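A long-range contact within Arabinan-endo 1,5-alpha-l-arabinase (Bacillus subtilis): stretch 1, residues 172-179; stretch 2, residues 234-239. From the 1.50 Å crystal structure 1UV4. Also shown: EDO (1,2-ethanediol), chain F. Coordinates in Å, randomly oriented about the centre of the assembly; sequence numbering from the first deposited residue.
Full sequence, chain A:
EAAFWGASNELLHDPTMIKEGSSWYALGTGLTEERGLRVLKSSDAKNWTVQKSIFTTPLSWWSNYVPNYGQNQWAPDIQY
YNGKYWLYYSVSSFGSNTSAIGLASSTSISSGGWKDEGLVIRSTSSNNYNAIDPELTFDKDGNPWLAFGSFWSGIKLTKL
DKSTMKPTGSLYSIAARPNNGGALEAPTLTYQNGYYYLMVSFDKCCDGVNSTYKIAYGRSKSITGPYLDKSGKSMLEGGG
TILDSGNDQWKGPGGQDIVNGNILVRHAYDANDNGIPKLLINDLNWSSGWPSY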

ATOM      1  N   TYR A 172     -12.012  -5.244  11.285  1.00 12.40           N
ATOM      2  CA  TYR A 172     -11.968  -4.044  12.116  1.00 12.43           C
ATOM      3  C   TYR A 172     -11.833  -2.814  11.213  1.00 12.98           C
ATOM      4  O   TYR A 172     -11.321  -2.892  10.093  1.00 14.97           O
ATOM      5  N   SER A 173     -12.371  -1.716  11.711  1.00 13.66           N
ATOM      6  CA  SER A 173     -12.258  -0.397  11.081  1.00 13.45           C
ATOM      7  C   SER A 173     -11.227   0.434  11.804  1.00 13.08           C
ATOM      8  O   SER A 173     -11.290   0.587  13.002  1.00 13.55           O
ATOM      9  N   ILE A 174     -10.251   0.970  11.058  1.00 12.02           N
ATOM     10  CA  ILE A 174      -9.152   1.716  11.700  1.00 11.89           C
ATOM     11  C   ILE A 174      -8.893   3.136  11.199  1.00 11.94           C
ATOM     12  O   ILE A 174      -8.225   3.910  11.894  1.00 12.18           O
ATOM     13  N   ALA A 175      -9.444   3.520  10.035  1.00 12.44           N
ATOM     14  CA  ALA A 175      -9.385   4.923   9.608  1.00 12.16           C
ATOM     15  C   ALA A 175     -10.494   5.202   8.642  1.00 12.70           C
ATOM     16  O   ALA A 175     -10.869   4.345   7.858  1.00 13.08           O
ATOM     17  N   ALA A 176     -11.058   6.402   8.750  1.00 12.25           N
ATOM     18  CA  ALA A 176     -12.168   6.816   7.870  1.00 12.32           C
ATOM     19  C   ALA A 176     -12.141   8.333   7.717  1.00 11.76           C
ATOM     20  O   ALA A 176     -11.607   9.052   8.555  1.00 12.26           O
ATOM     21  N   ARG A 177     -12.785   8.846   6.664  1.00 11.56           N
ATOM     22  CA  ARG A 177     -13.012  10.273   6.518  1.00 12.20           C
ATOM     23  C   ARG A 177     -14.485  10.527   6.228  1.00 13.29           C
ATOM     24  O   ARG A 177     -14.849  10.899   5.127  1.00 12.88           O
ATOM     25  N   PRO A 178     -15.317  10.362   7.260  1.00 14.89           N
ATOM     26  CA  PRO A 178     -16.787  10.411   7.089  1.00 14.93           C
ATOM     27  C   PRO A 178     -17.286  11.735   6.544  1.00 15.70           C
ATOM     28  O   PRO A 178     -18.344  11.725   5.861  1.00 15.98           O
ATOM     29  N   ASN A 179     -16.564  12.831   6.813  1.00 14.29           N
ATOM     30  CA  ASN A 179     -16.986  14.163   6.367  1.00 15.36           C
ATOM     31  C   ASN A 179     -16.178  14.713   5.197  1.00 14.98           C
ATOM     32  O   ASN A 179     -16.399  15.844   4.754  1.00 15.91           O
ATOM     33  N   SER A 234      -9.034  10.990  16.570  1.00 13.64           N
ATOM     34  CA  SER A 234      -9.122   9.653  16.029  1.00 13.74           C
ATOM     35  C   SER A 234      -9.117   9.647  14.512  1.00 13.34           C
ATOM     36  O   SER A 234      -9.854  10.407  13.886  1.00 13.37           O
ATOM     37  N   MET A 235      -8.385   8.718  13.953  1.00 13.41           N
ATOM     38  CA  MET A 235      -8.341   8.515  12.506  1.00 12.55           C
ATOM     39  C   MET A 235      -9.649   7.994  11.974  1.00 13.23           C
ATOM     40  O   MET A 235      -9.894   8.079  10.770  1.00 12.90           O
ATOM     41  N   LEU A 236     -10.511   7.467  12.824  1.00 13.56           N
ATOM     42  CA  LEU A 236     -11.889   7.119  12.368  1.00 14.20           C
ATOM     43  C   LEU A 236     -12.784   8.326  12.112  1.00 14.56           C
ATOM     44  O   LEU A 236     -13.826   8.213  11.465  1.00 15.02           O
ATOM     45  N   GLU A 237     -12.406   9.482  12.667  1.00 15.26           N
ATOM     46  CA  GLU A 237     -13.107  10.744  12.466  1.00 15.21           C
ATOM     47  C   GLU A 237     -12.326  11.724  11.606  1.00 15.44           C
ATOM     48  O   GLU A 237     -12.440  12.946  11.753  1.00 15.58           O
ATOM     49  N   GLY A 238     -11.515  11.188  10.694  1.00 13.80           N
ATOM     50  CA  GLY A 238     -10.796  12.026   9.760  1.00 13.72           C
ATOM     51  C   GLY A 238      -9.528  12.607  10.344  1.00 13.24           C
ATOM     52  O   GLY A 238      -8.834  13.414   9.695  1.00 13.72           O
ATOM     53  N   GLY A 239      -9.157  12.141  11.540  1.00 11.97           N
ATOM     54  CA  GLY A 239      -7.866  12.541  12.096  1.00 12.75           C
ATOM     55  C   GLY A 239      -6.682  11.983  11.308  1.00 13.31           C
ATOM     56  O   GLY A 239      -6.796  11.078  10.475  1.00 13.69           O
TER

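Leu236 has the most surface covered by the other stretch, 93 Å²; Met235 (48 Å²) and Ala176 (43 Å²) come next. The contact is small, with 376 Å² buried in all, and much of it is side chain against backbone.

The CA-to-CB bond of Leu236 points away from stretch 1. Its side chain nevertheless reaches back. With chi1 at -73° (m) and chi2 at 177° (t), the CD2 methyl lies against the end of the strand 172-175. Leu236 CD2 is 3.7 Å from Ser173 O, 3.7 Å from Ile174 C and 3.6 Å from Ala175 N. One methyl therefore touches three successive residues, and it meets mainly their backbone. Side-chain contacts of this methyl are looser: Leu236 CD2 is 4.1 Å from Ser173 CB and 4.5 Å from Ala176 CB.

Met235 has its CA-to-CB bond sideways to stretch 1. Its rotamer is m, t, p for chi1 to chi3. Met235 CB is the closest atom of the side chain, 4.0 Å from Ala175 CB and 3.9 Å from Ile174 O. Met235 CE also comes within 4.4 Å of Ala175 CB. The Ala175 CA-to-CB bond points away overall, yet its small methyl still makes this apolar contact. The CA-to-CB bond of Ile174 also points away, with chi1 p and chi2 t. The closest approach of its side chain is Ile174 CB to Leu236 CD2, 5.5 Å, so its part in the contact is through backbone atoms.

Ala176 sits where the backbones are joined. Ala176 N donates a hydrogen bond to Met235 O at 2.9 Å, nearly straight at 172°. Met235 O also receives a CA-H...O contact from Ala175 CA at 3.4 Å. The Ala176 methyl points sideways, and its CB is 3.5 Å from Leu236 O. Ala176 O lies 3.3 Å from Gly238 CA, in a second CA-H...O contact. Gly238 has a phi of 82°, a positive value that by itself favours glycine.

The CA-to-CB bond of Pro178 points toward stretch 2. Its ring has a C-gamma endo pucker and packs at the exposed margin. Pro178 CD is 3.6 Å from Leu236 O, and Pro178 CG is 3.9 Å from Glu237 OE1. The Glu237 CA-to-CB bond points away, but chi1 and chi2 are both m and the end of the chain comes nearer.

The CA-to-CB bond of Arg177 points away, with chi1 m, chi2 t and chi3 p. Arg177 CG is 4.3 Å from Gly238 CA. A water extends the link: it accepts from Arg177 NE at 2.9 Å and donates to Gly238 O at 2.8 Å. Arg177 NH1 is hydrogen-bonded elsewhere in the structure.

The CA-to-CB bond of Ser173, chi1 m, points sideways. Ser173 OG is hydrogen-bonded to O1 of the 1,2-ethanediol at 2.8 Å; the diol probably comes from the crystallisation liquor. Within stretch 2, Ser234 has chi1 t, and its OG accepts from Leu236 N at 3.1 Å. Ser234 O accepts from both Glu237 N and Gly239 N, each at 3.0 Å.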

ATOM      1  CB  TYR A 172     -10.765  -4.087  13.067  1.00 13.32           C
ATOM      2  CG  TYR A 172     -10.784  -5.230  14.059  1.00 12.81           C
ATOM      3  CD1 TYR A 172     -11.373  -5.092  15.293  1.00 12.38           C
ATOM      4  CD2 TYR A 172     -10.208  -6.452  13.761  1.00 14.63           C
ATOM      5  CE1 TYR A 172     -11.384  -6.153  16.218  1.00 11.63           C
ATOM      6  CE2 TYR A 172     -10.218  -7.497  14.677  1.00 14.11           C
ATOM      7  CZ  TYR A 172     -10.802  -7.336  15.897  1.00 12.72           C
ATOM      8  OH  TYR A 172     -10.824  -8.375  16.830  1.00 15.45           O
ATOM      9  CB  SER A 173     -13.601   0.315  11.117  1.00 12.22           C
ATOM     10  OG  SER A 173     -14.556  -0.434  10.406  1.00 14.03           O
ATOM     11  CB  ILE A 174      -7.828   0.897  11.706  1.00 13.34           C
ATOM     12  CG1 ILE A 174      -7.355   0.540  10.316  1.00 12.74           C
ATOM     13  CG2 ILE A 174      -7.968  -0.336  12.606  1.00 13.72           C
ATOM     14  CD1 ILE A 174      -5.959  -0.096  10.297  1.00 13.68           C
ATOM     15  CB  ALA A 175      -8.007   5.331   8.980  1.00 12.45           C
ATOM     16  CB  ALA A 176     -13.481   6.372   8.501  1.00 12.08           C
ATOM     17  CB  ARG A 177     -12.155  10.896   5.441  1.00 12.03           C
ATOM     18  CG  ARG A 177     -10.646  10.735   5.674  1.00 13.16           C
ATOM     19  CD  ARG A 177      -9.866  11.446   4.620  1.00 14.53           C
ATOM     20  NE  ARG A 177      -9.813  12.873   4.818  1.00 14.72           N
ATOM     21  CZ  ARG A 177      -9.466  13.743   3.886  1.00 14.49           C
ATOM     22  NH1 ARG A 177      -9.182  13.331   2.651  1.00 14.50           N
ATOM     23  NH2 ARG A 177      -9.421  15.036   4.176  1.00 17.44           N
ATOM     24  CB  PRO A 178     -17.310  10.155   8.504  1.00 16.16           C
ATOM     25  CG  PRO A 178     -16.158  10.400   9.411  1.00 16.87           C
ATOM     26  CD  PRO A 178     -14.942  10.087   8.659  1.00 15.75           C
ATOM     27  CB  ASN A 179     -17.059  15.127   7.573  1.00 16.18           C
ATOM     28  CG  ASN A 179     -18.186  14.746   8.533  1.00 18.55           C
ATOM     29  OD1 ASN A 179     -17.942  14.409   9.681  1.00 22.32           O
ATOM     30  ND2 ASN A 179     -19.438  14.787   8.049  1.00 22.22           N
ATOM     31  CB  SER A 234     -10.395   8.972  16.531  1.00 14.36           C
ATOM     32  OG  SER A 234     -10.572   7.696  15.950  1.00 16.18           O
ATOM     33  CB  MET A 235      -7.147   7.625  12.098  1.00 12.26           C
ATOM     34  CG  MET A 235      -5.802   8.248  12.413  1.00 11.89           C
ATOM     35  SD  MET A 235      -4.432   7.340  11.686  1.00 14.09           S
ATOM     36  CE  MET A 235      -4.521   7.814   9.943  1.00 13.86           C
ATOM     37  CB  LEU A 236     -12.548   6.224  13.382  1.00 14.67           C
ATOM     38  CG  LEU A 236     -12.061   4.800  13.443  1.00 18.53           C
ATOM     39  CD1 LEU A 236     -12.836   4.176  14.599  1.00 20.96           C
ATOM     40  CD2 LEU A 236     -12.340   4.048  12.128  1.00 19.63           C
ATOM     41  CB  GLU A 237     -13.414  11.347  13.826  1.00 15.97           C
ATOM     42  CG  GLU A 237     -14.303  10.434  14.656  1.00 19.70           C
ATOM     43  CD  GLU A 237     -15.714  10.233  14.058  1.00 27.00           C
ATOM     44  OE1 GLU A 237     -16.231  11.084  13.266  1.00 27.13           O
ATOM     45  OE2 GLU A 237     -16.337   9.190  14.399  1.00 31.39           O
TER
HETATM   46  C1  EDO F1296     -16.151  -3.614  10.576  1.00 34.14           C
HETATM   47  O1  EDO F1296     -15.616  -2.714  11.527  1.00 31.82           O
HETATM   48  C2  EDO F1296     -15.519  -3.354   9.232  1.00 36.61           C
HETATM   49  O2  EDO F1296     -16.437  -2.669   8.417  1.00 32.44           O
HETATM   50  O   HOH W   1     -10.065  14.288   7.363  1.00 28.44           O